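Local structure of secretion activator protein, hypothetical (Brucella abortus bv. 1 str. 9-941, 7DNP) at residues I35-L40 with A51-L56; A80-A85 with D128-E133; K104-D109 with A120-M125; L134-L139 with R161-A166. The protein is a muramidase (autolysin) that probably cleaves the glycan strands of peptidoglycan in connection with the type IV secretion system. All coordinates share one frame; numbering follows the deposited sequence.

Contact 1 of 4, residues I35-L40 with A51-L56; sequences ITLATL and AEVKAL. With H9U ((2R)-2-[[(2S)-2-[[(2R)-2-[(2R,3S,4R,5R,6S)-5-acetamido-3-[(2S,3R,4R,5S,6R)-3-acetamido-6-(hydroxymethyl)-4,5-bis(oxidanyl)oxan-2-yl]oxy-2-(hydroxymethyl)-6-oxidanyl-oxan-4-yl]oxypropanoyl]amino]propanoyl]amino]pentanedioic acid), chain B.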
# COMPACT_ATOMS: atom_id res chain seq x y z
N ILE A 35 -11.20 -1.90 2.06
CA ILE A 35 -11.02 -2.02 3.50
C ILE A 35 -11.56 -3.37 3.96
O ILE A 35 -12.74 -3.68 3.74
CB ILE A 35 -11.72 -0.87 4.24
CG1 ILE A 35 -11.21 0.48 3.72
CG2 ILE A 35 -11.50 -0.99 5.74
CD1 ILE A 35 -9.79 0.79 4.14
N THR A 36 -10.71 -4.16 4.61
CA THR A 36 -11.12 -5.48 5.09
C THR A 36 -11.77 -5.38 6.46
O THR A 36 -11.74 -4.34 7.13
CB THR A 36 -9.94 -6.44 5.17
OG1 THR A 36 -9.10 -6.08 6.28
CG2 THR A 36 -9.12 -6.41 3.89
N LEU A 37 -12.35 -6.50 6.90
CA LEU A 37 -13.03 -6.53 8.18
C LEU A 37 -12.05 -6.34 9.33
O LEU A 37 -12.36 -5.63 10.30
CB LEU A 37 -13.80 -7.85 8.33
CG LEU A 37 -14.71 -7.98 9.54
CD1 LEU A 37 -16.00 -8.67 9.15
CD2 LEU A 37 -14.01 -8.73 10.66
N ALA A 38 -10.88 -6.97 9.25
CA ALA A 38 -9.89 -6.85 10.32
C ALA A 38 -9.39 -5.42 10.43
O ALA A 38 -9.13 -4.92 11.54
CB ALA A 38 -8.73 -7.80 10.07
N THR A 39 -9.24 -4.73 9.30
CA THR A 39 -8.78 -3.35 9.34
C THR A 39 -9.84 -2.43 9.94
O THR A 39 -9.51 -1.54 10.74
CB THR A 39 -8.39 -2.90 7.93
OG1 THR A 39 -7.24 -3.64 7.51
CG2 THR A 39 -8.06 -1.41 7.89
N LEU A 40 -11.11 -2.64 9.60
CA LEU A 40 -12.17 -1.85 10.22
C LEU A 40 -12.27 -2.18 11.71
O LEU A 40 -12.56 -1.30 12.53
CB LEU A 40 -13.51 -2.10 9.53
CG LEU A 40 -14.68 -1.24 10.01
CD1 LEU A 40 -14.32 0.24 9.98
CD2 LEU A 40 -15.92 -1.50 9.15
N ALA A 51 -21.88 -6.65 8.07
CA ALA A 51 -22.77 -5.53 7.78
C ALA A 51 -22.08 -4.19 8.02
O ALA A 51 -22.34 -3.22 7.31
CB ALA A 51 -24.05 -5.63 8.61
N GLU A 52 -21.21 -4.13 9.03
CA GLU A 52 -20.50 -2.88 9.31
C GLU A 52 -19.52 -2.55 8.19
O GLU A 52 -19.38 -1.38 7.81
CB GLU A 52 -19.78 -2.98 10.66
CG GLU A 52 -20.68 -2.71 11.86
CD GLU A 52 -20.07 -3.12 13.19
OE1 GLU A 52 -20.00 -4.33 13.47
OE2 GLU A 52 -19.64 -2.22 13.95
N VAL A 53 -18.84 -3.56 7.64
CA VAL A 53 -17.99 -3.35 6.48
C VAL A 53 -18.82 -2.90 5.29
O VAL A 53 -18.45 -1.96 4.57
CB VAL A 53 -17.18 -4.62 6.17
CG1 VAL A 53 -16.42 -4.46 4.86
CG2 VAL A 53 -16.24 -4.93 7.31
N LYS A 54 -19.98 -3.54 5.08
CA LYS A 54 -20.86 -3.16 3.98
C LYS A 54 -21.36 -1.73 4.11
O LYS A 54 -21.56 -1.05 3.09
CB LYS A 54 -22.03 -4.15 3.91
CG LYS A 54 -22.85 -4.07 2.64
CD LYS A 54 -23.73 -5.30 2.49
CE LYS A 54 -24.34 -5.38 1.10
NZ LYS A 54 -25.59 -4.57 0.99
N ALA A 55 -21.57 -1.24 5.33
CA ALA A 55 -22.05 0.12 5.54
C ALA A 55 -20.93 1.16 5.63
O ALA A 55 -21.23 2.34 5.79
CB ALA A 55 -22.91 0.19 6.81
N LEU A 56 -19.66 0.75 5.53
CA LEU A 56 -18.55 1.68 5.66
C LEU A 56 -18.71 2.88 4.73
O LEU A 56 -19.02 2.73 3.55
CB LEU A 56 -17.23 0.96 5.35
CG LEU A 56 -15.94 1.77 5.54
CD1 LEU A 56 -15.82 2.25 6.97
CD2 LEU A 56 -14.73 0.95 5.15
C22 H9U B . -6.15 -6.75 0.93
C24 H9U B . -6.47 -8.37 -0.87
C26 H9U B . -7.14 -5.80 0.21
C28 H9U B . -7.54 -7.47 -1.51
C23 H9U B . -6.39 -8.17 0.59
C25 H9U B . -5.11 -6.31 3.01
C27 H9U B . -5.32 -5.27 4.14
C29 H9U B . -4.08 -5.10 4.94
C30 H9U B . -3.56 -6.39 5.44
C31 H9U B . -3.31 -7.34 4.25
C32 H9U B . -5.39 -10.29 1.43
C33 H9U B . -6.67 -4.38 0.34
C34 H9U B . -2.72 -8.63 4.72
C35 H9U B . -5.97 -10.48 -2.19
C36 H9U B . -4.07 -10.94 1.06
C37 H9U B . -6.81 -3.13 3.84
C38 H9U B . -5.70 -10.51 2.90
C39 H9U B . -1.70 -10.67 0.21
C40 H9U B . -6.30 -11.91 -2.59
C41 H9U B . -6.98 -1.80 3.12
C42 H9U B . -0.89 -10.76 1.49
C43 H9U B . -0.28 -12.09 3.58
C44 H9U B . -0.98 -9.77 -0.78
C45 H9U B . -1.18 -11.68 4.74
C46 H9U B . 0.13 -13.54 3.78
C47 H9U B . 1.40 -13.64 4.62
C48 H9U B . 1.84 -15.09 4.79
N18 H9U B . -6.81 -9.78 -1.25
N19 H9U B . -5.64 -3.94 3.52
N20 H9U B . -2.98 -10.08 0.57
N21 H9U B . -1.03 -11.95 2.33
O01 H9U B . -6.31 -6.58 2.36
O02 H9U B . -7.27 -6.06 -1.23
O03 H9U B . -4.56 -7.57 3.54
O04 H9U B . -5.23 -8.91 1.14
O05 H9U B . -8.77 -7.79 -1.00
O06 H9U B . -4.32 -4.19 6.08
O07 H9U B . -2.32 -6.18 6.14
O08 H9U B . -7.54 -3.60 -0.44
O09 H9U B . -3.61 -9.26 5.59
O10 H9U B . -5.03 -9.94 -2.67
O11 H9U B . -3.91 -12.11 1.16
O12 H9U B . -7.62 -3.48 4.65
O13 H9U B . -0.17 -9.86 1.79
O14 H9U B . -0.69 -11.10 5.74
O15 H9U B . -2.42 -11.93 4.69
O16 H9U B . 1.18 -16.01 4.24
O17 H9U B . 2.86 -15.36 5.48
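Val53 projects from helix 50-54 and spreads its two methyls over the turn where strand 35-36 passes into helix 37-44. CG2 lies 3.7 Å from Leu37 CA and, at 3.9 Å, also reaches Leu40 CD2, while CG1 rests near the carbonyl oxygen of Ile35. Leu40 comes in from the helix side with CG anti to the backbone N (chi1 -175°), which sets its branch point toward Val53 and Leu56. Its CD2 meets the backbone of helix 50-54, 3.7 Å from Glu52 O, and its CD1 touches Leu56 CD1 as the two leucine side chains pass alongside each other, running opposite ways. Leu56 follows the end of helix 50-54. Its second methyl, CD2, sits 3.6 Å from Ile35 CB, the two side chains crossing at about a right angle. This apolar cluster backs part of the muropeptide site in the GH108 muramidase region, a member of the lysozyme clan. On the ligand side, the acetamido oxygen O12 of H9U accepts a bond from Thr36 N (3.2 Å, N-H...O angle 164°) at the N-cap of helix 37-44 and a second from Thr39 OG1 at 2.9 Å; Thr36 OG1 adds a weak third. Thr39 OG1 is bonded in turn to Tyr69 OH. Ile35 belongs to both sides: CB, CG1 and CG2 face Leu56, whereas CD1 turns to the acetamido methyl C41 of H9U at 4.0 Å.

Contact 2 of 4, residues A80-A85 with D128-E133; sequences AGVDHA and DRIINE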
# COMPACT_ATOMS: atom_id res chain seq x y z
N ALA A 80 8.65 11.59 -3.82
CA ALA A 80 7.53 11.40 -4.74
C ALA A 80 7.76 10.15 -5.58
O ALA A 80 8.88 9.87 -6.02
CB ALA A 80 7.37 12.62 -5.63
N GLY A 81 6.70 9.39 -5.79
CA GLY A 81 6.80 8.11 -6.48
C GLY A 81 7.12 6.95 -5.57
O GLY A 81 6.42 5.93 -5.58
N VAL A 82 8.20 7.08 -4.79
CA VAL A 82 8.47 6.09 -3.74
C VAL A 82 7.29 6.00 -2.78
O VAL A 82 6.91 4.91 -2.35
CB VAL A 82 9.77 6.45 -3.00
CG1 VAL A 82 9.97 5.52 -1.80
CG2 VAL A 82 10.97 6.38 -3.94
N ASP A 83 6.71 7.15 -2.44
CA ASP A 83 5.55 7.17 -1.55
C ASP A 83 4.42 6.31 -2.10
O ASP A 83 3.85 5.48 -1.39
CB ASP A 83 5.09 8.61 -1.30
CG ASP A 83 4.98 9.44 -2.57
OD1 ASP A 83 5.06 8.88 -3.68
OD2 ASP A 83 4.80 10.67 -2.45
N HIS A 84 4.10 6.48 -3.39
CA HIS A 84 2.97 5.75 -3.97
C HIS A 84 3.25 4.25 -4.04
O HIS A 84 2.37 3.44 -3.72
CB HIS A 84 2.65 6.29 -5.36
CG HIS A 84 1.53 5.56 -6.05
ND1 HIS A 84 0.22 5.65 -5.63
CD2 HIS A 84 1.53 4.71 -7.10
CE1 HIS A 84 -0.54 4.90 -6.41
NE2 HIS A 84 0.23 4.32 -7.31
N ALA A 85 4.46 3.87 -4.46
CA ALA A 85 4.81 2.45 -4.51
C ALA A 85 4.71 1.81 -3.14
O ALA A 85 4.25 0.67 -3.01
CB ALA A 85 6.22 2.28 -5.08
N ASP A 128 13.59 6.56 -8.78
CA ASP A 128 13.05 5.57 -9.70
C ASP A 128 13.74 4.22 -9.53
O ASP A 128 13.12 3.17 -9.78
CB ASP A 128 13.14 6.07 -11.15
CG ASP A 128 14.56 6.40 -11.59
OD1 ASP A 128 15.53 5.94 -10.95
OD2 ASP A 128 14.70 7.13 -12.60
N ARG A 129 14.99 4.21 -9.08
CA ARG A 129 15.64 2.95 -8.74
C ARG A 129 14.97 2.29 -7.55
O ARG A 129 14.73 1.08 -7.55
CB ARG A 129 17.13 3.18 -8.47
CG ARG A 129 17.84 1.97 -7.87
CD ARG A 129 19.34 2.18 -7.80
NE ARG A 129 20.03 1.62 -8.96
CZ ARG A 129 20.29 2.30 -10.07
NH1 ARG A 129 19.92 3.57 -10.18
NH2 ARG A 129 20.92 1.71 -11.08
N ILE A 130 14.67 3.07 -6.50
CA ILE A 130 13.94 2.54 -5.36
C ILE A 130 12.60 1.97 -5.80
O ILE A 130 12.21 0.87 -5.40
CB ILE A 130 13.75 3.62 -4.28
CG1 ILE A 130 15.11 4.05 -3.72
CG2 ILE A 130 12.83 3.13 -3.17
CD1 ILE A 130 15.00 5.02 -2.56
N ILE A 131 11.88 2.70 -6.66
CA ILE A 131 10.56 2.27 -7.11
C ILE A 131 10.66 0.93 -7.83
O ILE A 131 9.88 0.00 -7.57
CB ILE A 131 9.92 3.33 -8.01
CG1 ILE A 131 9.56 4.58 -7.20
CG2 ILE A 131 8.69 2.76 -8.71
CD1 ILE A 131 9.28 5.80 -8.05
N ASN A 132 11.63 0.81 -8.76
CA ASN A 132 11.75 -0.43 -9.53
C ASN A 132 12.17 -1.59 -8.64
O ASN A 132 11.63 -2.70 -8.76
CB ASN A 132 12.74 -0.25 -10.67
CG ASN A 132 12.14 0.48 -11.86
OD1 ASN A 132 11.07 0.11 -12.34
ND2 ASN A 132 12.81 1.52 -12.33
N GLU A 133 13.12 -1.36 -7.73
CA GLU A 133 13.60 -2.45 -6.89
C GLU A 133 12.56 -2.88 -5.86
O GLU A 133 12.48 -4.07 -5.53
CB GLU A 133 14.90 -2.05 -6.20
CG GLU A 133 16.10 -2.14 -7.13
CD GLU A 133 17.38 -1.66 -6.49
OE1 GLU A 133 17.51 -1.80 -5.25
OE2 GLU A 133 18.25 -1.16 -7.22
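A buried contact whose side chains are all apolar joins the N-terminal turn of helix 82-93, in the glycosyl hydrolase 108 region, to helix 127-142 of the predicted peptidoglycan-binding region. The backbones come nearest at Val82 and Ile131, whose CA atoms are 5.5 Å apart. Ile131 reaches in with CD1 anti to CA (chi2 165°), and this methyl ends against main chain instead of a side chain: it lies 3.5 Å from Gly81 C and 3.7 Å from Val82 N. Gly81, the N-cap residue, makes this approach possible, since a CB there would clash with that methyl, and the positive phi (87°) would itself crowd a CB against the carbonyl oxygen before it. Beside it, Val82 CG2 packs on Ile130 CG2 at 3.8 Å, and the same valine methyl lies 4.0 Å from Ile131 CG1. Val82 thus meets two successive residues of the long helix. One turn on, Ala85 CB makes a looser contact with Ile131 CG2 at 4.4 Å. Ala166 and Leu167 of helix 148-170 also touch Ile131, and Leu102 of helix 95-106 touches Ile130. With only aliphatic carbons meeting from the side chains, the interface depends on close fit and exclusion of water, not on directional bonds.

Contact 3 of 4, residues K104-D109 with A120-M125; sequences KVVGVD and AAVRKM
Helices 95-106 and 116-123 meet near their C-terminal ends, with Val106 and Ala121 nearest at a CA separation of 5.7 Å and Gly107 turning the chain out of the first helix at positive phi. Val106 divides its two methyls between different partners. CG2 meets Ala121 CB at 3.7 Å. CG1, anti to the carbonyl carbon, points to Val122 CG2 at 3.8 Å and lies 4.0 Å from the sulfur of Met125. That sulfur approaches the backbone of Val106 too, with SD 3.8 Å from Val106 CA. The Met125 chain is extended at chi2 (-179°), which carries SD out to Val106. Beyond Gly107 the chain comes back to the same alanine: Val108 CG1 lies 3.7 Å from Ala121 CB, and this one methyl is therefore touched by valines on both sides of the glycine. The contact joins two successive helices within the predicted peptidoglycan-binding region. Ile130 of helix 127-142 touches Val106, Val122 and Met125, linking the pair to that helix. Valine methyls, an alanine CB and a thioether sulfur carry this surface contact, so its cohesion is one of dispersion and apolar burial, with the small Ala121 side chain allowing the two backbones to come close.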
# COMPACT_ATOMS: atom_id res chain seq x y z
N LYS A 104 14.72 -3.40 3.06
CA LYS A 104 15.58 -4.36 2.37
C LYS A 104 16.18 -3.76 1.10
O LYS A 104 17.36 -3.96 0.81
CB LYS A 104 14.77 -5.63 2.04
CG LYS A 104 15.60 -6.79 1.52
CD LYS A 104 14.70 -7.93 1.05
CE LYS A 104 15.48 -9.23 0.88
NZ LYS A 104 14.69 -10.25 0.13
N VAL A 105 15.38 -2.99 0.36
CA VAL A 105 15.86 -2.40 -0.89
C VAL A 105 16.94 -1.36 -0.63
O VAL A 105 17.96 -1.32 -1.33
CB VAL A 105 14.67 -1.81 -1.68
CG1 VAL A 105 15.16 -0.79 -2.70
CG2 VAL A 105 13.87 -2.91 -2.35
N VAL A 106 16.75 -0.50 0.38
CA VAL A 106 17.72 0.55 0.66
C VAL A 106 18.81 0.10 1.62
O VAL A 106 19.73 0.88 1.90
CB VAL A 106 17.02 1.82 1.19
CG1 VAL A 106 15.89 2.23 0.27
CG2 VAL A 106 16.52 1.61 2.61
N GLY A 107 18.73 -1.12 2.14
CA GLY A 107 19.81 -1.70 2.91
C GLY A 107 19.91 -1.29 4.36
O GLY A 107 21.00 -0.98 4.85
N VAL A 108 18.79 -1.29 5.08
CA VAL A 108 18.77 -1.00 6.51
C VAL A 108 18.01 -2.11 7.22
O VAL A 108 17.36 -2.95 6.59
CB VAL A 108 18.17 0.38 6.83
CG1 VAL A 108 18.98 1.49 6.18
CG2 VAL A 108 16.73 0.45 6.38
N ASP A 109 18.10 -2.11 8.55
CA ASP A 109 17.39 -3.10 9.35
C ASP A 109 15.90 -3.10 9.01
O ASP A 109 15.27 -2.04 8.93
CB ASP A 109 17.59 -2.82 10.84
CG ASP A 109 19.00 -3.11 11.31
OD1 ASP A 109 19.79 -3.66 10.52
OD2 ASP A 109 19.31 -2.79 12.47
N ALA A 120 17.44 8.30 5.75
CA ALA A 120 18.76 8.64 5.22
C ALA A 120 19.13 7.76 4.04
O ALA A 120 19.60 8.25 3.01
CB ALA A 120 19.82 8.53 6.32
N ALA A 121 18.89 6.45 4.16
CA ALA A 121 19.23 5.52 3.09
C ALA A 121 18.34 5.70 1.87
O ALA A 121 18.79 5.54 0.73
CB ALA A 121 19.14 4.08 3.60
N VAL A 122 17.06 6.03 2.08
CA VAL A 122 16.17 6.30 0.96
C VAL A 122 16.65 7.51 0.18
O VAL A 122 16.69 7.50 -1.06
CB VAL A 122 14.72 6.48 1.45
CG1 VAL A 122 13.87 7.08 0.35
CG2 VAL A 122 14.14 5.14 1.90
N ARG A 123 17.03 8.57 0.88
CA ARG A 123 17.44 9.80 0.21
C ARG A 123 18.84 9.73 -0.39
O ARG A 123 19.24 10.67 -1.08
CB ARG A 123 17.34 10.98 1.19
CG ARG A 123 15.90 11.43 1.38
CD ARG A 123 15.65 12.13 2.70
NE ARG A 123 14.22 12.31 2.92
CZ ARG A 123 13.68 12.92 3.97
NH1 ARG A 123 14.45 13.42 4.92
NH2 ARG A 123 12.36 13.03 4.06
N LYS A 124 19.58 8.64 -0.16
CA LYS A 124 20.87 8.44 -0.80
C LYS A 124 20.77 7.68 -2.12
O LYS A 124 21.79 7.55 -2.81
CB LYS A 124 21.81 7.68 0.14
CG LYS A 124 22.33 8.50 1.31
CD LYS A 124 23.05 7.61 2.31
CE LYS A 124 23.61 8.43 3.47
NZ LYS A 124 24.35 7.58 4.45
N MET A 125 19.59 7.19 -2.48
CA MET A 125 19.39 6.42 -3.69
C MET A 125 18.46 7.17 -4.64
O MET A 125 17.68 8.03 -4.22
CB MET A 125 18.80 5.04 -3.39
CG MET A 125 19.71 4.10 -2.63
SD MET A 125 18.90 2.51 -2.37
CE MET A 125 18.49 2.05 -4.05

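Contact 4 of 4, residues L134-L139 with R161-A166; sequences LCDARL and RVRSRA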
# COMPACT_ATOMS: atom_id res chain seq x y z
N LEU A 134 11.76 -1.94 -5.36
CA LEU A 134 10.70 -2.30 -4.42
C LEU A 134 9.60 -3.09 -5.11
O LEU A 134 9.10 -4.08 -4.55
CB LEU A 134 10.12 -1.04 -3.76
CG LEU A 134 8.96 -1.26 -2.78
CD1 LEU A 134 9.40 -2.07 -1.56
CD2 LEU A 134 8.36 0.07 -2.36
N CYS A 135 9.20 -2.69 -6.32
CA CYS A 135 8.17 -3.44 -7.03
C CYS A 135 8.67 -4.83 -7.42
O CYS A 135 7.89 -5.79 -7.39
CB CYS A 135 7.70 -2.64 -8.24
SG CYS A 135 6.76 -1.14 -7.80
N ASP A 136 9.95 -4.96 -7.77
CA ASP A 136 10.52 -6.28 -8.04
C ASP A 136 10.52 -7.13 -6.78
O ASP A 136 10.14 -8.30 -6.80
CB ASP A 136 11.95 -6.16 -8.58
CG ASP A 136 12.02 -5.64 -10.00
OD1 ASP A 136 10.97 -5.56 -10.70
OD2 ASP A 136 13.14 -5.30 -10.43
N ALA A 137 11.00 -6.55 -5.67
CA ALA A 137 11.02 -7.28 -4.40
C ALA A 137 9.62 -7.67 -3.95
O ALA A 137 9.44 -8.70 -3.30
CB ALA A 137 11.71 -6.43 -3.33
N ARG A 138 8.62 -6.85 -4.29
CA ARG A 138 7.24 -7.19 -3.96
C ARG A 138 6.78 -8.41 -4.75
O ARG A 138 6.16 -9.33 -4.20
CB ARG A 138 6.34 -5.99 -4.23
CG ARG A 138 4.86 -6.22 -3.98
CD ARG A 138 4.08 -4.95 -4.28
NE ARG A 138 2.65 -5.09 -4.03
CZ ARG A 138 1.76 -4.14 -4.29
NH1 ARG A 138 2.16 -2.98 -4.80
NH2 ARG A 138 0.48 -4.35 -4.05
N LEU A 139 7.08 -8.43 -6.05
CA LEU A 139 6.72 -9.58 -6.89
C LEU A 139 7.40 -10.85 -6.41
O LEU A 139 6.77 -11.91 -6.34
CB LEU A 139 7.09 -9.30 -8.34
CG LEU A 139 6.08 -8.49 -9.17
CD1 LEU A 139 6.73 -7.96 -10.44
CD2 LEU A 139 4.87 -9.36 -9.49
N ARG A 161 0.84 -1.78 -12.84
CA ARG A 161 0.16 -0.49 -12.90
C ARG A 161 0.67 0.46 -11.82
O ARG A 161 0.79 1.67 -12.05
CB ARG A 161 -1.35 -0.68 -12.77
CG ARG A 161 -2.14 0.56 -13.14
CD ARG A 161 -3.38 0.71 -12.26
NE ARG A 161 -4.05 -0.56 -12.02
CZ ARG A 161 -4.19 -1.12 -10.82
NH1 ARG A 161 -3.68 -0.52 -9.75
NH2 ARG A 161 -4.82 -2.28 -10.69
N VAL A 162 0.96 -0.08 -10.63
CA VAL A 162 1.52 0.73 -9.55
C VAL A 162 2.91 1.24 -9.92
O VAL A 162 3.23 2.41 -9.69
CB VAL A 162 1.55 -0.10 -8.25
CG1 VAL A 162 2.38 0.60 -7.17
CG2 VAL A 162 0.13 -0.36 -7.77
N ARG A 163 3.75 0.37 -10.49
CA ARG A 163 5.09 0.78 -10.88
C ARG A 163 5.04 1.92 -11.89
O ARG A 163 5.81 2.88 -11.80
CB ARG A 163 5.86 -0.41 -11.45
CG ARG A 163 7.30 -0.10 -11.85
CD ARG A 163 7.87 -1.17 -12.77
NE ARG A 163 7.74 -2.51 -12.19
CZ ARG A 163 8.74 -3.18 -11.62
NH1 ARG A 163 9.94 -2.65 -11.56
NH2 ARG A 163 8.53 -4.39 -11.12
N SER A 164 4.13 1.83 -12.87
CA SER A 164 4.02 2.87 -13.88
C SER A 164 3.60 4.20 -13.27
O SER A 164 4.22 5.24 -13.52
CB SER A 164 3.02 2.44 -14.96
OG SER A 164 2.90 3.42 -15.98
N ARG A 165 2.54 4.18 -12.44
CA ARG A 165 2.08 5.43 -11.83
C ARG A 165 3.12 5.99 -10.86
O ARG A 165 3.29 7.21 -10.77
CB ARG A 165 0.75 5.22 -11.13
CG ARG A 165 0.03 6.53 -10.78
CD ARG A 165 -1.39 6.32 -10.28
NE ARG A 165 -2.24 5.68 -11.27
CZ ARG A 165 -2.69 4.43 -11.19
NH1 ARG A 165 -2.35 3.66 -10.15
NH2 ARG A 165 -3.47 3.94 -12.14
N ALA A 166 3.83 5.12 -10.14
CA ALA A 166 4.83 5.60 -9.19
C ALA A 166 5.97 6.31 -9.92
O ALA A 166 6.37 7.42 -9.54
CB ALA A 166 5.36 4.45 -8.34
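Cys135 and Arg163 form the close-packed part of the interface between helices 127-142 and 148-170, whose segments run antiparallel at 170° with axes 10.7 Å apart. Cys135 CB lies over one face of the Arg163 guanidinium, 3.4 Å above its plane and offset toward the rim, with NH2 as its nearest atom at 3.5 Å. The sulfur turns to the root of the same arginine, SG being 3.8 Å from Arg163 CB. In Arg163, CG anti to the backbone N and a bend at chi3 bring NE round beside Cys135 CB. On the inner side, Val162 CG1 stands at the edge of the Arg138 guanidinium, 4.3 Å from NH1; that arginine is paired with Asp88 of helix 82-93, and its side chain is about 6 Å from the bound muropeptide H9U.

Toward solvent the contact is mainly an ionic link. The exposed Asp136 offers OD1 to Arg163 NH2 at 2.7 Å in a salt bridge, with a weak second bond from NH1 at 3.2 Å. NH2 comes to the anti side of OD1, 29° out of the carboxylate plane; both bonds fall on this one oxygen, and the planes of the two groups are 45° apart. Leu139 CD1 reaches the guanidinium edge more loosely. Arg163 NH1 is also bonded to Asn132. The guanidinium thus has polar partners at its edge and an apolar one over a face: Asp136 would offset its charge, while Asn132 and the cysteine help fix the orientation of the group.

From the N terminus, contact 1 closes first, tying the end of the small antiparallel sheet and helix 37-44 to helix 50-54 across ten residues. It touches none of the others and lies across the chain's centre from them. Contact 2 then closes a longer loop from helix 82-93 to helix 127-142, joining the two family regions, and contact 3 is nested inside that loop as a local helix pair. The nested pair touches contact 2 through Ile130 and Glu133. Contact 4 follows in series, closing a loop of 21 residues between helices 127-142 and 148-170; Val105 of contact 3 also touches it. Its centre is 7 Å from that of contact 2, so adjoining interfaces share the long helix.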